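Local coordinates for protein R.Ecl18kI (Enterobacter cloacae, PDB 2GB7) that cuts double-stranded DNA as a type II restriction endonuclease, recognising the sequence 5'-CCNGG-3' and cleaving ahead of its first cytosine, at residues K122-I127 with A207-S212. The protein carries 1 engineered substitution. Sequence-based numbering, arbitrary orientation.
Sequences KEFESI and ATLDDS. With nucleotides of chain B.
Phe124 is the one side chain of 122-127 that reaches 207-212, and its far rim does the touching. With CG anti to the backbone N (chi1 -174°), the ring stands out from helix 102-134 and ends against the backbone where strand 204-207 gives way to loop. Leu209 approaches from the opposite direction: its CD1 lies over one ring face, 4.1 Å above the plane and displaced toward the rim, while its CG sits 4.0 Å from Phe124 CZ. At the ring edge, near its plane, Ala207 O comes 3.6 Å from Phe124 CE2. The methyl CB of Ala207 meets Phe124 CZ at 4.2 Å, and Thr208 CA approaches CE2 obliquely. No hydrogen bond crosses between the segments; the side chains meet by apolar packing, largely buried, with a backbone carbonyl oxygen at the ring edge, and Thr183 also packs against Phe124.

Both pieces belong to the EcoRII C-terminal family region, of the PD-(D/E)XK nuclease clan, and the contact ties a long helix to the end of a parallel strand in the mixed sheet. The CB of Thr208 points away from the helix; its OG1 accepts the N-H of Asp210 at 3.1 Å, nearly straight at 165°, in an ST turn, and the hydroxyl is also hydrogen-bonded to Lys182 O, outside the segments. An Asx turn follows, Asp210 OD1 accepting both Ser212 N and, through its syn lone pair, Ser212 OG. On the helix, Ser126 OG donates a hydrogen bond to Lys122 O from the face of the carbonyl plane opposite Ser126 N, and receives Lys122 NZ at 2.9 Å. Glu125, its chain extended beyond CG, leads to the DNA instead, where OE2 packs against the deoxyribose without a hydrogen bond to it, 3.5 Å from C5' of the deoxycytidine nucleotide DC3 of chain B.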
# COMPACT_ATOMS: atom_id res chain seq x y z
N LYS F 122 -8.81 -9.25 -3.90
CA LYS F 122 -9.12 -10.41 -4.71
C LYS F 122 -10.65 -10.64 -4.79
O LYS F 122 -11.19 -10.98 -5.87
CB LYS F 122 -8.36 -11.67 -4.21
CG LYS F 122 -8.61 -12.92 -5.12
CD LYS F 122 -8.02 -12.79 -6.54
CE LYS F 122 -8.54 -13.87 -7.50
NZ LYS F 122 -9.79 -13.50 -8.29
N GLU F 123 -11.33 -10.43 -3.68
CA GLU F 123 -12.78 -10.60 -3.65
C GLU F 123 -13.46 -9.52 -4.49
O GLU F 123 -14.36 -9.84 -5.25
CB GLU F 123 -13.29 -10.57 -2.21
CG GLU F 123 -12.89 -11.84 -1.48
CD GLU F 123 -13.44 -11.91 -0.06
OE1 GLU F 123 -14.46 -11.25 0.24
OE2 GLU F 123 -12.81 -12.62 0.75
N PHE F 124 -13.03 -8.26 -4.39
CA PHE F 124 -13.65 -7.17 -5.20
C PHE F 124 -13.46 -7.50 -6.67
O PHE F 124 -14.39 -7.42 -7.47
CB PHE F 124 -12.99 -5.84 -4.83
CG PHE F 124 -13.60 -4.63 -5.47
CD1 PHE F 124 -14.98 -4.50 -5.67
CD2 PHE F 124 -12.76 -3.58 -5.84
CE1 PHE F 124 -15.49 -3.34 -6.26
CE2 PHE F 124 -13.24 -2.43 -6.36
CZ PHE F 124 -14.63 -2.31 -6.60
N GLU F 125 -12.24 -7.87 -7.03
CA GLU F 125 -11.96 -8.30 -8.39
C GLU F 125 -12.85 -9.46 -8.86
O GLU F 125 -13.40 -9.42 -10.00
CB GLU F 125 -10.47 -8.66 -8.48
CG GLU F 125 -9.51 -7.48 -8.26
CD GLU F 125 -8.15 -7.90 -7.67
OE1 GLU F 125 -7.71 -9.06 -7.85
OE2 GLU F 125 -7.53 -7.04 -7.00
N SER F 126 -13.05 -10.46 -7.98
CA SER F 126 -13.87 -11.63 -8.29
C SER F 126 -15.32 -11.22 -8.46
O SER F 126 -16.03 -11.72 -9.33
CB SER F 126 -13.74 -12.66 -7.18
OG SER F 126 -12.42 -13.15 -7.13
N ILE F 127 -15.77 -10.33 -7.59
CA ILE F 127 -17.14 -9.81 -7.69
C ILE F 127 -17.35 -9.12 -9.06
O ILE F 127 -18.38 -9.30 -9.74
CB ILE F 127 -17.44 -8.84 -6.54
CG1 ILE F 127 -17.54 -9.63 -5.21
CG2 ILE F 127 -18.74 -8.04 -6.86
CD1 ILE F 127 -17.54 -8.72 -4.00
N ALA F 207 -12.23 0.84 -11.15
CA ALA F 207 -13.38 0.58 -10.27
C ALA F 207 -12.96 0.76 -8.82
O ALA F 207 -11.94 0.20 -8.42
CB ALA F 207 -13.84 -0.83 -10.46
N THR F 208 -13.79 1.43 -8.01
CA THR F 208 -13.42 1.61 -6.58
C THR F 208 -14.64 1.74 -5.71
O THR F 208 -15.71 2.04 -6.20
CB THR F 208 -12.50 2.87 -6.36
OG1 THR F 208 -11.98 2.88 -5.03
CG2 THR F 208 -13.28 4.16 -6.58
N LEU F 209 -14.47 1.46 -4.41
CA LEU F 209 -15.52 1.71 -3.43
C LEU F 209 -15.22 2.94 -2.58
O LEU F 209 -16.01 3.31 -1.71
CB LEU F 209 -15.68 0.47 -2.54
CG LEU F 209 -16.19 -0.73 -3.33
CD1 LEU F 209 -16.33 -1.96 -2.49
CD2 LEU F 209 -17.52 -0.42 -4.05
N ASP F 210 -14.07 3.57 -2.83
CA ASP F 210 -13.56 4.70 -2.07
C ASP F 210 -14.50 5.88 -2.16
O ASP F 210 -14.93 6.22 -3.25
CB ASP F 210 -12.20 5.11 -2.64
CG ASP F 210 -11.36 5.93 -1.66
OD1 ASP F 210 -11.88 6.86 -1.02
OD2 ASP F 210 -10.19 5.61 -1.51
N ASP F 211 -14.81 6.49 -1.02
CA ASP F 211 -15.68 7.67 -0.96
C ASP F 211 -14.94 8.98 -0.74
O ASP F 211 -15.57 10.02 -0.43
CB ASP F 211 -16.74 7.49 0.16
CG ASP F 211 -16.11 7.27 1.56
OD1 ASP F 211 -14.90 7.46 1.76
OD2 ASP F 211 -16.86 6.90 2.50
N SER F 212 -13.62 8.95 -0.84
CA SER F 212 -12.86 10.03 -0.22
C SER F 212 -11.85 10.67 -1.11
O SER F 212 -11.16 11.60 -0.68
CB SER F 212 -12.18 9.55 1.08
OG SER F 212 -11.11 8.67 0.76
P DC B 3 -2.99 -4.52 -7.95
OP1 DC B 3 -4.19 -4.55 -8.83
OP2 DC B 3 -2.17 -3.28 -7.83
O5' DC B 3 -3.47 -4.99 -6.50
C5' DC B 3 -4.18 -6.21 -6.38
C4' DC B 3 -4.63 -6.41 -4.96
O4' DC B 3 -3.54 -6.98 -4.20
C3' DC B 3 -4.96 -5.07 -4.30
O3' DC B 3 -6.32 -4.91 -3.94
C2' DC B 3 -4.06 -4.98 -3.09
C1' DC B 3 -3.43 -6.35 -2.93
N1 DC B 3 -2.01 -6.17 -2.62
C2 DC B 3 -1.51 -6.62 -1.40
O2 DC B 3 -2.27 -7.19 -0.61
N3 DC B 3 -0.20 -6.41 -1.10
C4 DC B 3 0.59 -5.78 -1.97
N4 DC B 3 1.87 -5.59 -1.64
C5 DC B 3 0.10 -5.32 -3.23
C6 DC B 3 -1.19 -5.54 -3.51